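Local coordinates for protein putative ribosomal N-acetyltransferase YdaF (PDB 1NSL) that is a putative N-acetyltransferase of the GNAT family that may acetylate ribosomal proteins and forms homohexamers and homodimers, at residues Ala25-Gln30 against Trp100-Phe105; Lys117-Ala122 against Glu147-Leu152; Phe40-Pro45 against Asp49-Thr54; Cys5-Asn8 against Thr12-Leu15. All coordinates share one frame; numbering follows the deposited sequence.

Contact 1. Residues Ala25-Gln30 against Trp100-Phe105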
loop_
_atom_site.group_PDB
_atom_site.type_symbol
_atom_site.label_atom_id
_atom_site.label_comp_id
_atom_site.label_asym_id
_atom_site.label_seq_id
_atom_site.Cartn_x
_atom_site.Cartn_y
_atom_site.Cartn_z
ATOM N N ALA C 25 1.187 27.123 -2.124
ATOM C CA ALA C 25 -0.100 27.320 -2.756
ATOM C C ALA C 25 -0.360 28.798 -3.065
ATOM O O ALA C 25 -0.885 29.157 -4.110
ATOM C CB ALA C 25 -1.218 26.748 -1.862
ATOM N N GLU C 26 0.017 29.672 -2.159
ATOM C CA GLU C 26 -0.241 31.084 -2.389
ATOM C C GLU C 26 0.621 31.568 -3.545
ATOM O O GLU C 26 0.159 32.268 -4.449
ATOM C CB GLU C 26 0.032 31.858 -1.114
ATOM C CG GLU C 26 0.019 33.367 -1.202
ATOM C CD GLU C 26 0.243 33.946 0.181
ATOM O OE1 GLU C 26 0.737 33.177 1.056
ATOM O OE2 GLU C 26 -0.105 35.128 0.418
ATOM N N LEU C 27 1.871 31.148 -3.537
ATOM C CA LEU C 27 2.770 31.499 -4.625
ATOM C C LEU C 27 2.208 30.947 -5.937
ATOM O O LEU C 27 2.444 31.469 -7.016
ATOM C CB LEU C 27 4.120 30.868 -4.366
ATOM C CG LEU C 27 5.418 31.629 -4.328
ATOM C CD1 LEU C 27 5.271 32.991 -3.799
ATOM C CD2 LEU C 27 6.234 30.834 -3.356
ATOM N N ILE C 28 1.431 29.889 -5.859
ATOM C CA ILE C 28 0.994 29.339 -7.107
ATOM C C ILE C 28 -0.227 30.048 -7.639
ATOM O O ILE C 28 -0.400 30.129 -8.845
ATOM C CB ILE C 28 0.766 27.844 -7.014
ATOM C CG1 ILE C 28 2.113 27.126 -7.134
ATOM C CG2 ILE C 28 -0.130 27.388 -8.118
ATOM C CD1 ILE C 28 2.041 25.657 -6.904
ATOM N N ILE C 29 -1.056 30.581 -6.749
ATOM C CA ILE C 29 -2.288 31.210 -7.187
ATOM C C ILE C 29 -1.870 32.542 -7.685
ATOM O O ILE C 29 -2.517 33.160 -8.542
ATOM C CB ILE C 29 -3.265 31.418 -5.994
ATOM C CG1 ILE C 29 -3.511 30.109 -5.257
ATOM C CG2 ILE C 29 -4.588 31.945 -6.472
ATOM C CD1 ILE C 29 -4.016 30.266 -3.832
ATOM N N GLN C 30 -0.780 33.003 -7.099
ATOM C CA GLN C 30 -0.295 34.340 -7.366
ATOM C C GLN C 30 0.205 34.393 -8.790
ATOM O O GLN C 30 -0.044 35.333 -9.515
ATOM C CB GLN C 30 0.809 34.674 -6.397
ATOM C CG GLN C 30 0.687 36.010 -5.806
ATOM C CD GLN C 30 1.026 36.003 -4.348
ATOM O OE1 GLN C 30 2.207 35.983 -3.967
ATOM N NE2 GLN C 30 -0.009 36.019 -3.512
ATOM N N TRP C 100 10.528 26.974 -11.935
ATOM C CA TRP C 100 9.683 28.136 -12.178
ATOM C C TRP C 100 9.960 29.072 -11.074
ATOM O O TRP C 100 10.437 28.643 -10.011
ATOM C CB TRP C 100 8.211 27.826 -12.164
ATOM C CG TRP C 100 7.642 27.202 -10.944
ATOM C CD1 TRP C 100 7.463 25.881 -10.743
ATOM C CD2 TRP C 100 7.057 27.856 -9.818
ATOM N NE1 TRP C 100 6.847 25.659 -9.547
ATOM C CE2 TRP C 100 6.580 26.860 -8.958
ATOM C CE3 TRP C 100 6.894 29.190 -9.438
ATOM C CZ2 TRP C 100 5.968 27.144 -7.740
ATOM C CZ3 TRP C 100 6.272 29.476 -8.226
ATOM C CH2 TRP C 100 5.816 28.455 -7.397
ATOM N N ILE C 101 9.677 30.348 -11.289
ATOM C CA ILE C 101 9.921 31.289 -10.233
ATOM C C ILE C 101 8.816 32.349 -10.144
ATOM O O ILE C 101 8.038 32.535 -11.066
ATOM C CB ILE C 101 11.286 31.841 -10.442
ATOM C CG1 ILE C 101 11.890 32.303 -9.132
ATOM C CG2 ILE C 101 11.266 32.939 -11.489
ATOM C CD1 ILE C 101 13.076 33.315 -9.357
ATOM N N ALA C 102 8.663 32.972 -8.983
ATOM C CA ALA C 102 7.620 33.995 -8.808
ATOM C C ALA C 102 8.114 35.282 -9.426
ATOM O O ALA C 102 9.328 35.594 -9.420
ATOM C CB ALA C 102 7.315 34.208 -7.379
ATOM N N LYS C 103 7.184 36.055 -9.951
ATOM C CA LYS C 103 7.639 37.144 -10.772
ATOM C C LYS C 103 8.594 38.075 -10.048
ATOM O O LYS C 103 9.641 38.458 -10.563
ATOM C CB LYS C 103 6.454 37.889 -11.339
ATOM C CG LYS C 103 6.342 37.792 -12.833
ATOM C CD LYS C 103 5.966 39.181 -13.358
ATOM C CE LYS C 103 6.041 39.322 -14.863
ATOM N NZ LYS C 103 5.457 40.656 -15.181
ATOM N N GLU C 104 8.236 38.407 -8.830
ATOM C CA GLU C 104 8.973 39.351 -8.029
ATOM C C GLU C 104 10.395 38.967 -7.857
ATOM O O GLU C 104 11.156 39.712 -7.279
ATOM C CB GLU C 104 8.357 39.308 -6.664
ATOM C CG GLU C 104 6.948 38.789 -6.802
ATOM C CD GLU C 104 6.419 38.176 -5.543
ATOM O OE1 GLU C 104 6.806 37.034 -5.190
ATOM O OE2 GLU C 104 5.596 38.869 -4.922
ATOM N N PHE C 105 10.750 37.785 -8.326
ATOM C CA PHE C 105 12.078 37.281 -8.107
ATOM C C PHE C 105 12.696 37.094 -9.438
ATOM O O PHE C 105 13.742 36.535 -9.558
ATOM C CB PHE C 105 11.972 35.961 -7.360
ATOM C CG PHE C 105 11.692 36.140 -5.912
ATOM C CD1 PHE C 105 10.403 36.126 -5.426
ATOM C CD2 PHE C 105 12.716 36.380 -5.032
ATOM C CE1 PHE C 105 10.150 36.306 -4.079
ATOM C CE2 PHE C 105 12.458 36.582 -3.682
ATOM C CZ PHE C 105 11.174 36.556 -3.215
#
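I28 and L27 meet the six-membered ring of the W100 indole, which carries much of the packing between 25-30 and 100-105. The first torsion of I28 (chi1 -81°) leaves CG1 beside the backbone N, and from there it approaches the ring obliquely, 3.9 Å from W100 CZ2 and equally near CH2. The two side chains run at about a right angle to each other. L27 comes instead to the rim of the indole, its CB lying near the ring plane 4.2 Å from W100 CH2. Two residues beyond W100, L27 CD1 stands 4.3 Å from A102 CB.

No hydrogen bond joins the two segments directly. N31 bridges them instead: its ND2 is bonded to the carbonyl O of L27, and its OD1 receives a weak bond from K103 N. Around the indole, M82 and the ring of F40 add further packing, and L27 also packs on L79 of strand 78-89.

Helix 21-30 is thus seated against the central sheet of the GNAT fold, where strand 94-101 runs out toward helix 110-124; in other GNAT proteins the segment leading into the corresponding helix binds the pyrophosphate of acetyl-CoA, although no cofactor site is established here.

Contact 2. Residues Lys117-Ala122 against Glu147-Leu152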
loop_
_atom_site.group_PDB
_atom_site.type_symbol
_atom_site.label_atom_id
_atom_site.label_comp_id
_atom_site.label_asym_id
_atom_site.label_seq_id
_atom_site.Cartn_x
_atom_site.Cartn_y
_atom_site.Cartn_z
ATOM N N LYS C 117 24.082 24.150 -9.719
ATOM C CA LYS C 117 24.276 23.174 -8.671
ATOM C C LYS C 117 23.655 21.834 -9.087
ATOM O O LYS C 117 24.288 20.776 -8.896
ATOM C CB LYS C 117 23.700 23.597 -7.330
ATOM C CG LYS C 117 24.564 24.544 -6.522
ATOM C CD LYS C 117 25.990 24.045 -6.209
ATOM C CE LYS C 117 26.799 25.246 -5.702
ATOM N NZ LYS C 117 28.234 25.350 -6.082
ATOM N N LEU C 118 22.439 21.889 -9.663
ATOM C CA LEU C 118 21.667 20.690 -10.008
ATOM C C LEU C 118 22.384 19.831 -11.015
ATOM O O LEU C 118 22.384 18.620 -10.936
ATOM C CB LEU C 118 20.312 21.073 -10.554
ATOM C CG LEU C 118 19.311 19.929 -10.730
ATOM C CD1 LEU C 118 19.494 18.918 -9.636
ATOM C CD2 LEU C 118 17.799 20.407 -10.724
ATOM N N ILE C 119 23.012 20.496 -11.967
ATOM C CA ILE C 119 23.684 19.820 -13.016
ATOM C C ILE C 119 24.868 19.138 -12.387
ATOM O O ILE C 119 24.995 17.894 -12.446
ATOM C CB ILE C 119 24.063 20.835 -14.063
ATOM C CG1 ILE C 119 22.749 21.254 -14.718
ATOM C CG2 ILE C 119 25.119 20.250 -15.070
ATOM C CD1 ILE C 119 22.851 22.365 -15.674
ATOM N N THR C 120 25.707 19.929 -11.727
ATOM C CA THR C 120 26.859 19.345 -11.081
ATOM C C THR C 120 26.481 17.971 -10.472
ATOM O O THR C 120 27.098 16.957 -10.750
ATOM C CB THR C 120 27.409 20.297 -9.975
ATOM O OG1 THR C 120 27.980 21.493 -10.548
ATOM C CG2 THR C 120 28.589 19.617 -9.221
ATOM N N TYR C 121 25.441 17.972 -9.669
ATOM C CA TYR C 121 24.951 16.804 -9.012
ATOM C C TYR C 121 24.565 15.783 -10.034
ATOM O O TYR C 121 24.829 14.602 -9.880
ATOM C CB TYR C 121 23.721 17.162 -8.197
ATOM C CG TYR C 121 22.983 15.972 -7.668
ATOM C CD1 TYR C 121 23.449 15.278 -6.552
ATOM C CD2 TYR C 121 21.794 15.542 -8.267
ATOM C CE1 TYR C 121 22.759 14.186 -6.049
ATOM C CE2 TYR C 121 21.103 14.434 -7.772
ATOM C CZ TYR C 121 21.589 13.759 -6.662
ATOM O OH TYR C 121 20.896 12.659 -6.161
ATOM N N ALA C 122 23.930 16.230 -11.096
ATOM C CA ALA C 122 23.456 15.265 -12.042
ATOM C C ALA C 122 24.642 14.563 -12.630
ATOM O O ALA C 122 24.649 13.341 -12.691
ATOM C CB ALA C 122 22.727 15.918 -13.057
ATOM N N GLU C 147 20.590 28.249 -22.625
ATOM C CA GLU C 147 21.518 28.865 -23.545
ATOM C C GLU C 147 22.668 29.581 -22.845
ATOM O O GLU C 147 23.739 29.660 -23.400
ATOM C CB GLU C 147 20.812 29.835 -24.488
ATOM C CG GLU C 147 19.810 29.222 -25.470
ATOM C CD GLU C 147 18.912 30.270 -26.182
ATOM O OE1 GLU C 147 18.969 30.412 -27.418
ATOM O OE2 GLU C 147 18.124 30.970 -25.515
ATOM N N ARG C 148 22.420 30.066 -21.629
ATOM C CA ARG C 148 23.373 30.790 -20.798
ATOM C C ARG C 148 24.295 29.707 -20.235
ATOM O O ARG C 148 25.493 29.857 -20.265
ATOM C CB ARG C 148 22.637 31.601 -19.685
ATOM C CG ARG C 148 23.405 32.637 -18.894
ATOM C CD ARG C 148 23.441 32.381 -17.404
ATOM N NE ARG C 148 22.983 33.458 -16.497
ATOM C CZ ARG C 148 23.770 34.162 -15.693
ATOM N NH1 ARG C 148 25.069 33.989 -15.694
ATOM N NH2 ARG C 148 23.273 35.074 -14.899
ATOM N N ILE C 149 23.795 28.589 -19.769
ATOM C CA ILE C 149 24.750 27.594 -19.297
ATOM C C ILE C 149 25.471 26.799 -20.461
ATOM O O ILE C 149 26.370 25.975 -20.222
ATOM C CB ILE C 149 24.043 26.645 -18.339
ATOM C CG1 ILE C 149 23.651 27.347 -17.056
ATOM C CG2 ILE C 149 24.889 25.395 -18.002
ATOM C CD1 ILE C 149 22.495 26.631 -16.425
ATOM N N GLY C 150 25.082 27.026 -21.708
ATOM C CA GLY C 150 25.677 26.252 -22.768
ATOM C C GLY C 150 25.132 24.892 -23.225
ATOM O O GLY C 150 25.893 24.075 -23.785
ATOM N N PHE C 151 23.841 24.635 -23.015
ATOM C CA PHE C 151 23.173 23.466 -23.613
ATOM C C PHE C 151 23.098 23.724 -25.138
ATOM O O PHE C 151 23.367 24.826 -25.594
ATOM C CB PHE C 151 21.706 23.365 -23.105
ATOM C CG PHE C 151 21.536 22.882 -21.656
ATOM C CD1 PHE C 151 22.265 23.428 -20.614
ATOM C CD2 PHE C 151 20.668 21.885 -21.372
ATOM C CE1 PHE C 151 22.124 22.966 -19.316
ATOM C CE2 PHE C 151 20.490 21.432 -20.051
ATOM C CZ PHE C 151 21.205 21.991 -19.026
ATOM N N LEU C 152 22.710 22.739 -25.929
ATOM C CA LEU C 152 22.510 22.956 -27.348
ATOM C C LEU C 152 21.052 22.609 -27.649
ATOM O O LEU C 152 20.509 21.654 -27.102
ATOM C CB LEU C 152 23.436 22.065 -28.164
ATOM C CG LEU C 152 24.996 22.181 -28.086
ATOM C CD1 LEU C 152 25.790 21.073 -28.868
ATOM C CD2 LEU C 152 25.560 23.561 -28.522
#
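I119, which meets I149 and F151, sits on a helical turn closed by the backbone bond from Y121 N to K117 O, 3.1 Å long. T120 adds a polar tie within the same helix, its OG1 being bonded to the carbonyl O of R116.

Across the contact a single methyl of I119 does the touching. With CG1 of I119 anti to the carbonyl carbon (chi1 -71°), its CD1 extends to the edge of the F151 ring and lies in the ring plane, 3.8 Å from F151 CZ and as close to CE1. The ring and the isoleucine approach from opposite directions. I149 CG2 sits in the same plane at the ring edge and meets I119 CD1 at 4.3 Å. Between the two apolar residues the chain turns at G150, whose phi is positive (88°); a side chain at these angles would press on the preceding carbonyl O. Both I149 and F151 then reach I119 CD1.

F151 also packs on V131 and I133 of strand 130-136 and on Y173 and L175 of strand 166-176, while I149 reaches T112 and R116. Between these segments the contact is purely apolar, so it depends on hydrocarbon packing, with no directional bond from one to the other.

Contact 3. Residues Phe40-Pro45 against Asp49-Thr54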
loop_
_atom_site.group_PDB
_atom_site.type_symbol
_atom_site.label_atom_id
_atom_site.label_comp_id
_atom_site.label_asym_id
_atom_site.label_seq_id
_atom_site.Cartn_x
_atom_site.Cartn_y
_atom_site.Cartn_z
ATOM N N PHE C 40 4.670 23.904 -15.789
ATOM C CA PHE C 40 4.247 23.324 -14.505
ATOM C C PHE C 40 2.811 23.713 -14.282
ATOM O O PHE C 40 2.525 24.786 -13.754
ATOM C CB PHE C 40 5.108 23.781 -13.336
ATOM C CG PHE C 40 4.464 23.605 -11.999
ATOM C CD1 PHE C 40 5.094 22.847 -10.992
ATOM C CD2 PHE C 40 3.249 24.213 -11.716
ATOM C CE1 PHE C 40 4.494 22.673 -9.703
ATOM C CE2 PHE C 40 2.654 24.078 -10.460
ATOM C CZ PHE C 40 3.287 23.287 -9.437
ATOM N N PHE C 41 1.897 22.851 -14.698
ATOM C CA PHE C 41 0.477 23.187 -14.620
ATOM C C PHE C 41 -0.287 22.476 -13.502
ATOM O O PHE C 41 -0.318 21.240 -13.467
ATOM C CB PHE C 41 -0.194 22.892 -15.967
ATOM N N ALA C 42 -0.879 23.213 -12.563
ATOM C CA ALA C 42 -1.833 22.509 -11.693
ATOM C C ALA C 42 -3.111 22.283 -12.542
ATOM O O ALA C 42 -3.702 21.198 -12.477
ATOM C CB ALA C 42 -2.128 23.237 -10.379
ATOM N N GLU C 43 -3.469 23.266 -13.388
ATOM C CA GLU C 43 -4.695 23.216 -14.240
ATOM C C GLU C 43 -5.929 23.490 -13.350
ATOM O O GLU C 43 -6.717 24.423 -13.576
ATOM C CB GLU C 43 -4.820 21.863 -14.995
ATOM N N ASN C 44 -6.106 22.623 -12.359
ATOM C CA ASN C 44 -7.020 22.861 -11.259
ATOM C C ASN C 44 -5.955 22.991 -10.181
ATOM O O ASN C 44 -5.513 21.989 -9.573
ATOM C CB ASN C 44 -7.937 21.668 -11.000
ATOM N N PRO C 45 -5.602 24.249 -9.932
ATOM C CA PRO C 45 -4.415 24.615 -9.165
ATOM C C PRO C 45 -4.496 24.179 -7.731
ATOM O O PRO C 45 -5.312 23.356 -7.336
ATOM C CB PRO C 45 -4.382 26.144 -9.246
ATOM C CG PRO C 45 -5.497 26.525 -10.201
ATOM C CD PRO C 45 -6.465 25.402 -10.234
ATOM N N ASP C 49 -4.299 22.326 1.533
ATOM C CA ASP C 49 -4.454 20.994 2.077
ATOM C C ASP C 49 -3.893 19.936 1.144
ATOM O O ASP C 49 -3.160 19.073 1.547
ATOM C CB ASP C 49 -5.922 20.719 2.347
ATOM C CG ASP C 49 -6.373 21.314 3.646
ATOM O OD1 ASP C 49 -7.085 20.619 4.379
ATOM O OD2 ASP C 49 -6.048 22.462 4.036
ATOM N N THR C 50 -4.250 20.000 -0.118
ATOM C CA THR C 50 -3.763 19.019 -1.053
ATOM C C THR C 50 -2.240 18.968 -1.083
ATOM O O THR C 50 -1.680 17.879 -0.992
ATOM C CB THR C 50 -4.390 19.218 -2.444
ATOM O OG1 THR C 50 -5.843 19.114 -2.356
ATOM C CG2 THR C 50 -3.964 18.075 -3.383
ATOM N N TYR C 51 -1.555 20.111 -1.157
ATOM C CA TYR C 51 -0.092 20.060 -1.117
ATOM C C TYR C 51 0.440 19.487 0.188
ATOM O O TYR C 51 1.470 18.813 0.215
ATOM C CB TYR C 51 0.561 21.423 -1.379
ATOM C CG TYR C 51 0.480 21.795 -2.798
ATOM C CD1 TYR C 51 -0.525 22.650 -3.257
ATOM C CD2 TYR C 51 1.339 21.246 -3.707
ATOM C CE1 TYR C 51 -0.614 22.966 -4.591
ATOM C CE2 TYR C 51 1.241 21.551 -5.035
ATOM C CZ TYR C 51 0.287 22.399 -5.464
ATOM O OH TYR C 51 0.228 22.685 -6.782
ATOM N N ARG C 52 -0.257 19.766 1.271
ATOM C CA ARG C 52 0.191 19.267 2.547
ATOM C C ARG C 52 -0.042 17.792 2.692
ATOM O O ARG C 52 0.786 17.070 3.238
ATOM C CB ARG C 52 -0.559 19.960 3.660
ATOM C CG ARG C 52 0.083 19.820 4.996
ATOM C CD ARG C 52 -0.391 20.843 6.057
ATOM N NE ARG C 52 -1.722 21.310 5.714
ATOM C CZ ARG C 52 -2.054 22.576 5.535
ATOM N NH1 ARG C 52 -1.159 23.542 5.710
ATOM N NH2 ARG C 52 -3.292 22.872 5.196
ATOM N N GLU C 53 -1.166 17.298 2.221
ATOM C CA GLU C 53 -1.442 15.914 2.566
ATOM C C GLU C 53 -0.998 14.878 1.542
ATOM O O GLU C 53 -0.756 13.712 1.868
ATOM C CB GLU C 53 -2.917 15.751 2.927
ATOM C CG GLU C 53 -3.377 16.536 4.151
ATOM C CD GLU C 53 -4.847 16.945 4.016
ATOM O OE1 GLU C 53 -5.536 16.353 3.150
ATOM O OE2 GLU C 53 -5.339 17.861 4.745
ATOM N N THR C 54 -0.851 15.334 0.309
ATOM C CA THR C 54 -0.644 14.469 -0.808
ATOM C C THR C 54 0.510 14.895 -1.653
ATOM O O THR C 54 1.476 14.154 -1.825
ATOM C CB THR C 54 -1.890 14.545 -1.643
ATOM O OG1 THR C 54 -2.929 13.881 -0.921
ATOM C CG2 THR C 54 -1.740 13.747 -2.889
#
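The segment between helix 21-30 and helix 48-65, the two helices that follow what is probably the first strand of the GNAT fold, strand 11-15, folds back here on the first turns of the second helix through F40 and Y51. The two aromatic side chains approach from opposite directions. F40 has CG anti to the backbone N (chi1 160°) and Y51 has CG anti to the carbonyl carbon (chi1 -74°), and these settings bring their far ends together: Y51 OH stands at the edge of the F40 ring, near its plane, 4.1 Å from F40 CZ. The hydroxyl also comes near A42 CB, although the placing of that methyl is doubtful. These are packing contacts, and no hydrogen bond passes between the segments.

The second helix has its own polar bracing on a different side. R52 NH2 forms a salt bridge with D49 OD2 at 3.0 Å, the carboxylate oxygen lying at the edge of the guanidinium and in its plane; the hydrogen bond within it is weak, with an angle of 123° at the hydrogen. A second acidic partner, E22 on helix 21-30, takes R52 NH1. Meanwhile Y51 is buried among A21, L24 and I28 of helix 21-30 and I56 and W59 of its own helix, and F40 reaches I28 and the ring of W100.

Chemically the contact is therefore divided: a tyrosine hydroxyl is set against the edge of a phenylalanine ring on the side of the loop, whereas R52 is shared between D49 and E22, which links the start of helix 48-65 to helix 21-30 by charge.

Contact 4. Residues Cys5-Asn8 against Thr12-Leu15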
loop_
_atom_site.group_PDB
_atom_site.type_symbol
_atom_site.label_atom_id
_atom_site.label_comp_id
_atom_site.label_asym_id
_atom_site.label_seq_id
_atom_site.Cartn_x
_atom_site.Cartn_y
_atom_site.Cartn_z
ATOM N N CYS C 5 21.074 22.809 0.134
ATOM C CA CYS C 5 22.100 23.038 -0.826
ATOM C C CYS C 5 22.372 24.496 -0.856
ATOM O O CYS C 5 21.506 25.303 -1.229
ATOM C CB CYS C 5 21.645 22.587 -2.191
ATOM S SG CYS C 5 23.020 22.889 -3.306
ATOM N N LYS C 6 23.554 24.888 -0.417
ATOM C CA LYS C 6 23.860 26.315 -0.511
ATOM C C LYS C 6 24.417 26.649 -1.885
ATOM O O LYS C 6 25.481 26.255 -2.237
ATOM C CB LYS C 6 24.746 26.808 0.589
ATOM C CG LYS C 6 25.009 28.276 0.428
ATOM C CD LYS C 6 25.340 28.931 1.751
ATOM C CE LYS C 6 26.135 30.227 1.550
ATOM N NZ LYS C 6 26.671 30.771 2.833
ATOM N N VAL C 7 23.619 27.331 -2.675
ATOM C CA VAL C 7 23.975 27.623 -4.031
ATOM C C VAL C 7 24.981 28.705 -3.945
ATOM O O VAL C 7 26.074 28.599 -4.489
ATOM C CB VAL C 7 22.759 28.144 -4.760
ATOM C CG1 VAL C 7 23.086 28.383 -6.220
ATOM C CG2 VAL C 7 21.636 27.153 -4.618
ATOM N N ASN C 8 24.583 29.759 -3.241
ATOM C CA ASN C 8 25.465 30.854 -2.878
ATOM C C ASN C 8 24.864 31.589 -1.674
ATOM O O ASN C 8 23.867 31.151 -1.129
ATOM C CB ASN C 8 25.726 31.778 -4.065
ATOM C CG ASN C 8 24.534 32.608 -4.434
ATOM O OD1 ASN C 8 23.791 33.064 -3.564
ATOM N ND2 ASN C 8 24.332 32.808 -5.733
ATOM N N THR C 12 19.222 29.135 -1.602
ATOM C CA THR C 12 19.346 27.778 -1.110
ATOM C C THR C 12 18.292 26.861 -1.715
ATOM O O THR C 12 17.207 27.323 -2.067
ATOM C CB THR C 12 19.365 27.727 0.419
ATOM O OG1 THR C 12 18.218 28.402 0.946
ATOM C CG2 THR C 12 20.503 28.569 0.967
ATOM N N ILE C 13 18.645 25.579 -1.876
ATOM C CA ILE C 13 17.758 24.592 -2.475
ATOM C C ILE C 13 17.385 23.587 -1.418
ATOM O O ILE C 13 18.269 23.135 -0.684
ATOM C CB ILE C 13 18.460 23.857 -3.621
ATOM C CG1 ILE C 13 18.906 24.848 -4.692
ATOM C CG2 ILE C 13 17.547 22.854 -4.231
ATOM C CD1 ILE C 13 19.456 24.211 -5.938
ATOM N N ARG C 14 16.113 23.203 -1.297
ATOM C CA ARG C 14 15.788 22.159 -0.300
ATOM C C ARG C 14 14.557 21.366 -0.634
ATOM O O ARG C 14 13.750 21.793 -1.433
ATOM C CB ARG C 14 15.657 22.756 1.068
ATOM C CG ARG C 14 14.335 23.308 1.382
ATOM C CD ARG C 14 14.290 23.859 2.788
ATOM N NE ARG C 14 13.276 24.882 3.053
ATOM C CZ ARG C 14 11.967 24.742 2.887
ATOM N NH1 ARG C 14 11.451 23.618 2.415
ATOM N NH2 ARG C 14 11.163 25.738 3.200
ATOM N N LEU C 15 14.443 20.161 -0.106
ATOM C CA LEU C 15 13.250 19.381 -0.391
ATOM C C LEU C 15 12.207 20.194 0.249
ATOM O O LEU C 15 12.494 20.865 1.202
ATOM C CB LEU C 15 13.252 18.043 0.304
ATOM C CG LEU C 15 13.660 16.777 -0.455
ATOM C CD1 LEU C 15 13.607 15.580 0.560
ATOM C CD2 LEU C 15 12.733 16.480 -1.584
#
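C5 and I13 are paired through both of their backbone hydrogen bonds. C5 N donates to I13 O at 2.9 Å and I13 N returns the bond to C5 O at 2.9 Å; the second is the straighter, with 161° at the hydrogen, and uses a lone pair of the C5 carbonyl. The same carbonyl O has T12 CA as a CH donor at 3.3 Å. On one face of the hairpin C5 CB lies 3.7 Å from I13 CB. V7 also packs on this isoleucine, with V7 CG2 at 3.6 Å from I13 CG1. In V7, CG2 lies beside the backbone N, whereas CG1 is anti to that N (chi1 -177°); V7 and I13 cross at about a right angle. The other face carries K6 and T12, a non-hydrogen-bonded pair in which T12 CG2 lies 4.3 Å from K6 CA.

Farther out, C5, V7 and I13 pack on A113, A114 and K117 of helix 110-124, while C5 meets M2 and I13 meets F3 of a neighbouring subunit. R14 NH1 holds L15 O at 3.2 Å and also pairs with D20, while T12 and R14 bond through their backbones to strand 69-75.

V7 and N8 both face I11, a classic beta bulge in this antiparallel beta hairpin, which forms one edge of the central sheet within the chain.

Overall arrangement
From the N terminus, contact 4 comes first, closing the short hairpin of strands 5-6 and 11-15 at one edge of the sheet. Contact 1 then opens on helix 21-30 and closes only at strand 94-101; contact 3 falls within that span, tying the interhelical loop to helix 48-65. The two touch, with I28 and W100 meeting F40 and I28 meeting Y51, so the pair joins two helices to the sheet. Contact 2 follows in series, its loop 117-152 closing helix 110-124 against the end of helix 140-149, about 23 Å (centres) from contact 1. K117 packs on C5, K6 and V7, so contacts 2 and 4 touch; both also touch one neighbouring subunit.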